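Local structure of NDP-rhamnosyltransferase (Saccharopolyspora spinosa, 3TSA) at residues P115-C123 and L136-D146; P175-P183 and P192-V200. The protein is a glycosyltransferase of the GT-B fold, built from two Rossmann-like domains that face each other across a cleft. One frame throughout, in Å; residues are numbered along the deposited sequence.

Contact 1: residues P115-C123 and L136-D146; sequences PSVLLVDVC and LPVVLHRWGVD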
loop_
_atom_site.group_PDB
_atom_site.type_symbol
_atom_site.label_atom_id
_atom_site.label_comp_id
_atom_site.label_asym_id
_atom_site.label_seq_id
_atom_site.Cartn_x
_atom_site.Cartn_y
_atom_site.Cartn_z
ATOM N N PRO A 115 3.149 -17.872 10.968
ATOM C CA PRO A 115 1.983 -17.036 11.062
ATOM C C PRO A 115 1.110 -17.390 12.253
ATOM O O PRO A 115 1.105 -18.574 12.749
ATOM C CB PRO A 115 1.259 -17.331 9.721
ATOM C CG PRO A 115 1.601 -18.728 9.458
ATOM C CD PRO A 115 3.107 -18.704 9.749
ATOM N N SER A 116 0.388 -16.411 12.760
ATOM C CA SER A 116 -0.598 -16.751 13.760
ATOM C C SER A 116 -2.010 -16.878 13.255
ATOM O O SER A 116 -2.870 -17.391 13.965
ATOM C CB SER A 116 -0.555 -15.808 14.954
ATOM O OG SER A 116 -0.743 -14.499 14.549
ATOM N N VAL A 117 -2.276 -16.456 12.023
ATOM C CA VAL A 117 -3.636 -16.525 11.564
ATOM C C VAL A 117 -3.460 -16.508 10.023
ATOM O O VAL A 117 -2.447 -15.930 9.500
ATOM C CB VAL A 117 -4.460 -15.309 12.068
ATOM C CG1 VAL A 117 -3.858 -14.027 11.625
ATOM C CG2 VAL A 117 -5.950 -15.407 11.630
ATOM N N LEU A 118 -4.354 -17.233 9.366
ATOM C CA LEU A 118 -4.366 -17.315 7.897
ATOM C C LEU A 118 -5.586 -16.536 7.404
ATOM O O LEU A 118 -6.706 -16.810 7.829
ATOM C CB LEU A 118 -4.420 -18.760 7.433
ATOM C CG LEU A 118 -3.397 -19.715 8.027
ATOM C CD1 LEU A 118 -3.717 -21.156 7.369
ATOM C CD2 LEU A 118 -1.955 -19.215 7.739
ATOM N N LEU A 119 -5.372 -15.582 6.486
ATOM C CA LEU A 119 -6.465 -14.857 5.860
ATOM C C LEU A 119 -6.532 -15.423 4.443
ATOM O O LEU A 119 -5.601 -15.261 3.648
ATOM C CB LEU A 119 -6.097 -13.379 5.826
ATOM C CG LEU A 119 -7.155 -12.519 5.136
ATOM C CD1 LEU A 119 -8.517 -12.608 5.823
ATOM C CD2 LEU A 119 -6.694 -11.084 5.110
ATOM N N VAL A 120 -7.622 -16.112 4.138
ATOM C CA VAL A 120 -7.638 -17.019 3.009
ATOM C C VAL A 120 -8.770 -16.658 2.103
ATOM O O VAL A 120 -9.912 -16.525 2.581
ATOM C CB VAL A 120 -7.835 -18.448 3.578
ATOM C CG1 VAL A 120 -7.967 -19.483 2.440
ATOM C CG2 VAL A 120 -6.586 -18.802 4.487
ATOM N N ASP A 121 -8.506 -16.485 0.788
ATOM C CA ASP A 121 -9.611 -16.328 -0.162
ATOM C C ASP A 121 -10.587 -17.523 -0.070
ATOM O O ASP A 121 -10.152 -18.663 0.037
ATOM C CB ASP A 121 -8.937 -16.233 -1.534
ATOM C CG ASP A 121 -9.889 -16.247 -2.750
ATOM O OD1 ASP A 121 -11.032 -16.719 -2.781
ATOM O OD2 ASP A 121 -9.355 -15.839 -3.818
ATOM N N VAL A 122 -11.908 -17.262 -0.137
ATOM C CA VAL A 122 -12.900 -18.358 -0.027
ATOM C C VAL A 122 -12.628 -19.500 -0.939
ATOM O O VAL A 122 -12.836 -20.658 -0.532
ATOM C CB VAL A 122 -14.366 -17.866 -0.257
ATOM C CG1 VAL A 122 -15.226 -19.012 -0.576
ATOM C CG2 VAL A 122 -14.872 -17.303 1.068
ATOM N N CYS A 123 -12.158 -19.234 -2.157
ATOM C CA CYS A 123 -11.814 -20.326 -3.081
ATOM C C CYS A 123 -10.398 -20.903 -2.964
ATOM O O CYS A 123 -10.122 -21.951 -3.566
ATOM C CB CYS A 123 -11.934 -19.837 -4.472
ATOM S SG CYS A 123 -13.697 -19.518 -4.920
ATOM N N LEU A 136 -3.877 -23.747 12.780
ATOM C CA LEU A 136 -3.974 -22.285 12.870
ATOM C C LEU A 136 -5.377 -21.877 12.439
ATOM O O LEU A 136 -5.919 -22.470 11.486
ATOM C CB LEU A 136 -2.971 -21.645 11.916
ATOM C CG LEU A 136 -1.491 -22.011 12.158
ATOM C CD1 LEU A 136 -0.705 -21.717 10.865
ATOM C CD2 LEU A 136 -0.959 -21.284 13.383
ATOM N N PRO A 137 -5.893 -20.802 13.068
ATOM C CA PRO A 137 -7.195 -20.170 12.738
ATOM C C PRO A 137 -7.201 -19.641 11.327
ATOM O O PRO A 137 -6.187 -19.082 10.868
ATOM C CB PRO A 137 -7.324 -19.077 13.795
ATOM C CG PRO A 137 -5.945 -18.756 14.206
ATOM C CD PRO A 137 -5.159 -20.026 14.078
ATOM N N VAL A 138 -8.318 -19.879 10.641
ATOM C CA VAL A 138 -8.503 -19.467 9.276
ATOM C C VAL A 138 -9.646 -18.478 9.259
ATOM O O VAL A 138 -10.766 -18.804 9.688
ATOM C CB VAL A 138 -8.742 -20.667 8.332
ATOM C CG1 VAL A 138 -9.212 -20.198 6.967
ATOM C CG2 VAL A 138 -7.435 -21.452 8.148
ATOM N N VAL A 139 -9.370 -17.297 8.717
ATOM C CA VAL A 139 -10.437 -16.332 8.478
ATOM C C VAL A 139 -10.600 -16.322 6.974
ATOM O O VAL A 139 -9.650 -15.978 6.216
ATOM C CB VAL A 139 -10.043 -14.938 8.974
ATOM C CG1 VAL A 139 -11.126 -13.879 8.544
ATOM C CG2 VAL A 139 -9.921 -14.874 10.564
ATOM N N LEU A 140 -11.769 -16.737 6.497
ATOM C CA LEU A 140 -12.015 -16.739 5.061
ATOM C C LEU A 140 -12.408 -15.302 4.634
ATOM O O LEU A 140 -13.043 -14.554 5.389
ATOM C CB LEU A 140 -13.174 -17.723 4.659
ATOM C CG LEU A 140 -12.787 -19.202 4.598
ATOM C CD1 LEU A 140 -13.920 -19.953 3.825
ATOM C CD2 LEU A 140 -11.396 -19.420 3.967
ATOM N N HIS A 141 -12.037 -14.935 3.408
ATOM C CA HIS A 141 -12.409 -13.615 2.850
ATOM C C HIS A 141 -13.127 -13.726 1.504
ATOM O O HIS A 141 -12.541 -14.195 0.524
ATOM C CB HIS A 141 -11.122 -12.776 2.675
ATOM C CG HIS A 141 -11.387 -11.322 2.469
ATOM N ND1 HIS A 141 -11.733 -10.819 1.235
ATOM C CD2 HIS A 141 -11.393 -10.268 3.327
ATOM C CE1 HIS A 141 -11.936 -9.513 1.338
ATOM N NE2 HIS A 141 -11.755 -9.153 2.593
ATOM N N ARG A 142 -14.368 -13.251 1.439
ATOM C CA ARG A 142 -15.083 -13.164 0.185
ATOM C C ARG A 142 -14.610 -11.947 -0.578
ATOM O O ARG A 142 -14.386 -10.878 0.007
ATOM C CB ARG A 142 -16.578 -13.003 0.461
ATOM C CG ARG A 142 -17.132 -14.336 0.925
ATOM C CD ARG A 142 -18.586 -14.198 1.400
ATOM N NE ARG A 142 -19.088 -15.598 1.639
ATOM C CZ ARG A 142 -20.003 -15.859 2.594
ATOM N NH1 ARG A 142 -20.587 -14.844 3.306
ATOM N NH2 ARG A 142 -20.345 -17.148 2.840
ATOM N N TRP A 143 -14.504 -12.102 -1.897
ATOM C CA TRP A 143 -14.247 -10.888 -2.718
ATOM C C TRP A 143 -15.542 -10.153 -3.069
ATOM O O TRP A 143 -15.527 -8.963 -3.463
ATOM C CB TRP A 143 -13.440 -11.267 -3.962
ATOM C CG TRP A 143 -14.295 -12.136 -4.854
ATOM C CD1 TRP A 143 -15.198 -11.698 -5.766
ATOM C CD2 TRP A 143 -14.446 -13.533 -4.763
ATOM N NE1 TRP A 143 -15.876 -12.756 -6.314
ATOM C CE2 TRP A 143 -15.437 -13.905 -5.723
ATOM C CE3 TRP A 143 -13.801 -14.535 -4.023
ATOM C CZ2 TRP A 143 -15.824 -15.215 -5.931
ATOM C CZ3 TRP A 143 -14.182 -15.857 -4.225
ATOM C CH2 TRP A 143 -15.203 -16.188 -5.187
ATOM N N GLY A 144 -16.675 -10.835 -2.929
ATOM C CA GLY A 144 -17.949 -10.225 -3.307
ATOM C C GLY A 144 -19.079 -11.271 -3.253
ATOM O O GLY A 144 -19.224 -11.940 -2.254
ATOM N N VAL A 145 -19.861 -11.370 -4.328
ATOM C CA VAL A 145 -20.915 -12.411 -4.409
ATOM C C VAL A 145 -20.213 -13.777 -4.385
ATOM O O VAL A 145 -19.150 -13.955 -5.028
ATOM C CB VAL A 145 -21.765 -12.231 -5.677
ATOM C CG1 VAL A 145 -22.758 -13.387 -5.808
ATOM C CG2 VAL A 145 -22.531 -10.908 -5.590
ATOM N N ASP A 146 -20.720 -14.676 -3.557
ATOM C CA ASP A 146 -20.003 -15.973 -3.283
ATOM C C ASP A 146 -20.953 -17.079 -3.719
ATOM O O ASP A 146 -21.879 -17.408 -2.984
ATOM C CB ASP A 146 -19.712 -16.067 -1.761
ATOM C CG ASP A 146 -19.012 -17.394 -1.376
ATOM O OD1 ASP A 146 -18.812 -18.285 -2.259
ATOM O OD2 ASP A 146 -18.633 -17.530 -0.211
#
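Val120 and Leu140 pack at an oblique angle where strands 117-121 and 138-141 run parallel, the two strands of a beta-alpha-beta crossover through helix 125-133 in the N-terminal Rossmann-like sheet of this GT-B protein. Leu140 keeps CG anti to its carbonyl carbon (chi1 -79°), which swings CD2 back against the neighbouring strand, 3.7 Å from Val120 CB. On the same face Val120 CG2 leans on Val138 CG1, and Val138 CG2 meets Leu118 CD1 at 3.8 Å, so branches of the two strands alternate. The reverse face carries Leu119, whose CD1 lies against Val139 O and CG1 and approaches His141 CB, and Val117, whose CG2 abuts Val139 CG2. Between the faces runs a ladder of backbone bonds, from Leu118 N to Pro137 O at 3.0 Å up to Val122 N, which meets His141 O at 3.2 Å from above the carbonyl plane. Past the strand ends, Val122 wedges CG2 against Arg142 CG at 3.7 Å and turns CG1 to the Asp146 carboxylate. Arg142 NE donates a hydrogen bond, part of a salt bridge, to the anti lone pair of Asp146 OD2 at 2.7 Å. Asp121 OD1 receives Cys123 N at 2.8 Å in an Asx turn, and its OD2 is held by His14 and Leu9. The indole of Trp143, anchored through NE1 by Asp317, presents one edge to both Asp121 OD1 and Cys123; the cysteine sulfur SG lies near the ring plane, 3.7 Å from Trp143 CH2.

Contact 2: residues P175-P183 and P192-V200; sequences PELILDPCP and PQGAPVQYV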
loop_
_atom_site.group_PDB
_atom_site.type_symbol
_atom_site.label_atom_id
_atom_site.label_comp_id
_atom_site.label_asym_id
_atom_site.label_seq_id
_atom_site.Cartn_x
_atom_site.Cartn_y
_atom_site.Cartn_z
ATOM N N PRO A 175 -14.094 -22.855 8.732
ATOM C CA PRO A 175 -13.234 -21.726 9.141
ATOM C C PRO A 175 -13.730 -21.054 10.430
ATOM O O PRO A 175 -14.943 -21.098 10.758
ATOM C CB PRO A 175 -13.304 -20.763 7.939
ATOM C CG PRO A 175 -14.753 -21.058 7.354
ATOM C CD PRO A 175 -14.819 -22.590 7.478
ATOM N N GLU A 176 -12.826 -20.350 11.093
ATOM C CA GLU A 176 -13.155 -19.546 12.281
ATOM C C GLU A 176 -14.192 -18.471 12.013
ATOM O O GLU A 176 -15.053 -18.185 12.884
ATOM C CB GLU A 176 -11.903 -18.861 12.822
ATOM C CG GLU A 176 -11.610 -19.131 14.202
ATOM C CD GLU A 176 -11.544 -20.619 14.426
ATOM O OE1 GLU A 176 -12.418 -21.077 15.207
ATOM O OE2 GLU A 176 -10.698 -21.324 13.773
ATOM N N LEU A 177 -14.149 -17.882 10.803
ATOM C CA LEU A 177 -14.855 -16.628 10.549
ATOM C C LEU A 177 -14.852 -16.511 9.000
ATOM O O LEU A 177 -13.896 -16.941 8.354
ATOM C CB LEU A 177 -14.002 -15.501 11.182
ATOM C CG LEU A 177 -14.496 -14.083 11.042
ATOM C CD1 LEU A 177 -15.925 -14.019 11.598
ATOM C CD2 LEU A 177 -13.559 -13.073 11.746
ATOM N N ILE A 178 -15.916 -15.959 8.414
ATOM C CA ILE A 178 -15.882 -15.553 6.959
ATOM C C ILE A 178 -16.074 -14.053 6.946
ATOM O O ILE A 178 -17.007 -13.559 7.645
ATOM C CB ILE A 178 -17.066 -16.162 6.192
ATOM C CG1 ILE A 178 -16.951 -17.706 6.328
ATOM C CG2 ILE A 178 -16.934 -15.777 4.749
ATOM C CD1 ILE A 178 -18.194 -18.506 5.784
ATOM N N LEU A 179 -15.211 -13.305 6.227
ATOM C CA LEU A 179 -15.471 -11.847 6.133
ATOM C C LEU A 179 -16.149 -11.586 4.784
ATOM O O LEU A 179 -15.757 -12.179 3.788
ATOM C CB LEU A 179 -14.189 -11.037 6.191
ATOM C CG LEU A 179 -13.376 -11.284 7.470
ATOM C CD1 LEU A 179 -12.161 -10.368 7.352
ATOM C CD2 LEU A 179 -14.144 -10.877 8.682
ATOM N N ASP A 180 -17.144 -10.694 4.761
ATOM C CA ASP A 180 -17.960 -10.518 3.550
ATOM C C ASP A 180 -18.172 -9.024 3.278
ATOM O O ASP A 180 -18.934 -8.346 4.023
ATOM C CB ASP A 180 -19.345 -11.247 3.828
ATOM C CG ASP A 180 -20.169 -11.336 2.608
ATOM O OD1 ASP A 180 -19.792 -10.719 1.574
ATOM O OD2 ASP A 180 -21.224 -12.057 2.670
ATOM N N PRO A 181 -17.596 -8.487 2.151
ATOM C CA PRO A 181 -17.819 -7.110 1.793
ATOM C C PRO A 181 -19.043 -6.922 0.840
ATOM O O PRO A 181 -19.379 -5.802 0.457
ATOM C CB PRO A 181 -16.529 -6.760 1.044
ATOM C CG PRO A 181 -16.213 -8.069 0.207
ATOM C CD PRO A 181 -16.630 -9.194 1.267
ATOM N N CYS A 182 -19.690 -8.024 0.441
ATOM C CA CYS A 182 -20.857 -7.858 -0.407
ATOM C C CYS A 182 -22.082 -7.207 0.286
ATOM O O CYS A 182 -22.424 -7.578 1.401
ATOM C CB CYS A 182 -21.259 -9.283 -0.911
ATOM S SG CYS A 182 -22.563 -9.252 -2.183
ATOM N N PRO A 183 -22.713 -6.211 -0.354
ATOM C CA PRO A 183 -23.954 -5.675 0.169
ATOM C C PRO A 183 -24.887 -6.867 0.503
ATOM O O PRO A 183 -25.095 -7.731 -0.335
ATOM C CB PRO A 183 -24.455 -4.808 -1.003
ATOM C CG PRO A 183 -23.178 -4.376 -1.712
ATOM C CD PRO A 183 -22.317 -5.592 -1.647
ATOM N N PRO A 192 -23.131 -19.126 3.371
ATOM C CA PRO A 192 -23.185 -19.163 4.834
ATOM C C PRO A 192 -22.990 -17.773 5.379
ATOM O O PRO A 192 -22.360 -16.934 4.688
ATOM C CB PRO A 192 -21.947 -20.028 5.163
ATOM C CG PRO A 192 -22.013 -21.086 4.181
ATOM C CD PRO A 192 -22.146 -20.124 2.899
ATOM N N GLN A 193 -23.488 -17.468 6.577
ATOM C CA GLN A 193 -23.344 -16.117 7.118
ATOM C C GLN A 193 -21.838 -15.709 7.305
ATOM O O GLN A 193 -20.990 -16.514 7.719
ATOM C CB GLN A 193 -24.086 -15.988 8.454
ATOM C CG GLN A 193 -23.980 -14.583 9.088
ATOM C CD GLN A 193 -24.646 -14.505 10.407
ATOM O OE1 GLN A 193 -25.455 -15.385 10.753
ATOM N NE2 GLN A 193 -24.322 -13.452 11.188
ATOM N N GLY A 194 -21.509 -14.495 6.914
ATOM C CA GLY A 194 -20.176 -13.964 7.167
ATOM C C GLY A 194 -20.276 -12.593 7.833
ATOM O O GLY A 194 -21.288 -11.868 7.721
ATOM N N ALA A 195 -19.238 -12.236 8.538
ATOM C CA ALA A 195 -19.179 -10.963 9.231
ATOM C C ALA A 195 -18.972 -9.801 8.199
ATOM O O ALA A 195 -18.180 -9.962 7.243
ATOM C CB ALA A 195 -17.986 -11.002 10.202
ATOM N N PRO A 196 -19.680 -8.654 8.378
ATOM C CA PRO A 196 -19.549 -7.546 7.417
ATOM C C PRO A 196 -18.197 -6.899 7.496
ATOM O O PRO A 196 -17.715 -6.680 8.604
ATOM C CB PRO A 196 -20.671 -6.541 7.791
ATOM C CG PRO A 196 -21.011 -6.917 9.333
ATOM C CD PRO A 196 -20.632 -8.382 9.483
ATOM N N VAL A 197 -17.621 -6.576 6.321
ATOM C CA VAL A 197 -16.474 -5.653 6.296
ATOM C C VAL A 197 -16.739 -4.664 5.178
ATOM O O VAL A 197 -16.982 -5.090 4.040
ATOM C CB VAL A 197 -15.082 -6.378 6.201
ATOM C CG1 VAL A 197 -14.920 -7.275 4.894
ATOM C CG2 VAL A 197 -13.956 -5.371 6.243
ATOM N N GLN A 198 -16.651 -3.356 5.449
ATOM C CA GLN A 198 -16.974 -2.329 4.438
ATOM C C GLN A 198 -15.962 -2.353 3.260
ATOM O O GLN A 198 -14.719 -2.332 3.452
ATOM C CB GLN A 198 -16.935 -0.908 5.097
ATOM C CG GLN A 198 -17.494 0.102 4.192
ATOM C CD GLN A 198 -17.661 1.443 4.807
ATOM O OE1 GLN A 198 -18.036 1.598 6.000
ATOM N NE2 GLN A 198 -17.497 2.435 3.987
ATOM N N TYR A 199 -16.514 -2.381 2.039
ATOM C CA TYR A 199 -15.688 -2.327 0.809
ATOM C C TYR A 199 -15.022 -0.945 0.794
ATOM O O TYR A 199 -15.730 0.066 0.891
ATOM C CB TYR A 199 -16.604 -2.539 -0.438
ATOM C CG TYR A 199 -15.743 -2.435 -1.685
ATOM C CD1 TYR A 199 -14.795 -3.456 -1.992
ATOM C CD2 TYR A 199 -15.780 -1.307 -2.452
ATOM C CE1 TYR A 199 -13.916 -3.323 -3.067
ATOM C CE2 TYR A 199 -14.947 -1.191 -3.577
ATOM C CZ TYR A 199 -14.012 -2.175 -3.857
ATOM O OH TYR A 199 -13.150 -1.961 -4.964
ATOM N N VAL A 200 -13.692 -0.923 0.584
ATOM C CA VAL A 200 -12.968 0.342 0.385
ATOM C C VAL A 200 -12.448 0.239 -1.022
ATOM O O VAL A 200 -11.738 -0.695 -1.345
ATOM C CB VAL A 200 -11.778 0.421 1.331
ATOM C CG1 VAL A 200 -10.921 1.658 0.970
ATOM C CG2 VAL A 200 -12.314 0.594 2.728
HETATM O O HOH W 1 -18.572 -16.073 9.680
HETATM O O HOH W 2 -22.840 -13.083 4.708
HETATM O O HOH W 3 -19.204 -3.422 1.769
#
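Ile178 O takes the amide of Ala195 at 2.7 Å (N to O), the first rung of a short parallel pairing between strands 177-180 and 195-196, at the edge of the N-terminal Rossmann-like sheet. Asp180 N answers to Ala195 O at 2.8 Å, and Val197 N closes the pairing on Asp180 O, a longer bond of 3.2 Å with the donor well above the carbonyl plane. Leu177 CD1 and Leu179 CD2 both meet the Ala195 methyl from the same side, Leu177 CD1 at 3.9 Å from Ala195 CB. Val197 holds CG1 between its backbone N and carbonyl carbon (chi1 60°), which sets this methyl against Leu179 CB at 4.0 Å and over the Asp180-Pro181 peptide. At the more open end, Ile178 extends CD1 to Pro192 CB and Gln193 O.

Three waters bridge the two segments, one of them linking Asp180 OD2 to Gly194 N. The same OD2 also receives Arg142 NH1 in a salt bridge and the amide of Gln187, which together would probably stabilise the negative charge. Asp180 OD1 accepts Cys182 N at 2.9 Å, met from above the carboxylate plane, an Asx turn that fixes the carboxylate at the strand end. Tyr199 is tied by its hydroxyl to Thr301. Strand 138-141 borders 177-180 on the side away from 195-196, while Leu379 of helix 376-385 covers Leu179 and Val197, and Thr382 of that helix touches Leu177.

In the fold
Contacts 1 and 2 belong to one parallel sheet and share a border, since strands 138-141 and 177-180 are neighbours joined by several backbone hydrogen bonds, among them a probable one from Leu179 N to Leu140 O. Contact 1 is interior, with mostly buried residues and aliphatic branches on both sheet faces. Contact 2, about 10 Å away between centres, reaches the sheet's edge: its pairing is shorter, partly exposed, rich in proline and supplemented by water bridges. The connections differ too, a helix joining the strands of 115-123 and 136-146 but a loop joining those of 175-183 and 192-200. Arg142 also joins the two contacts, for example through the Pro192 carbonyl.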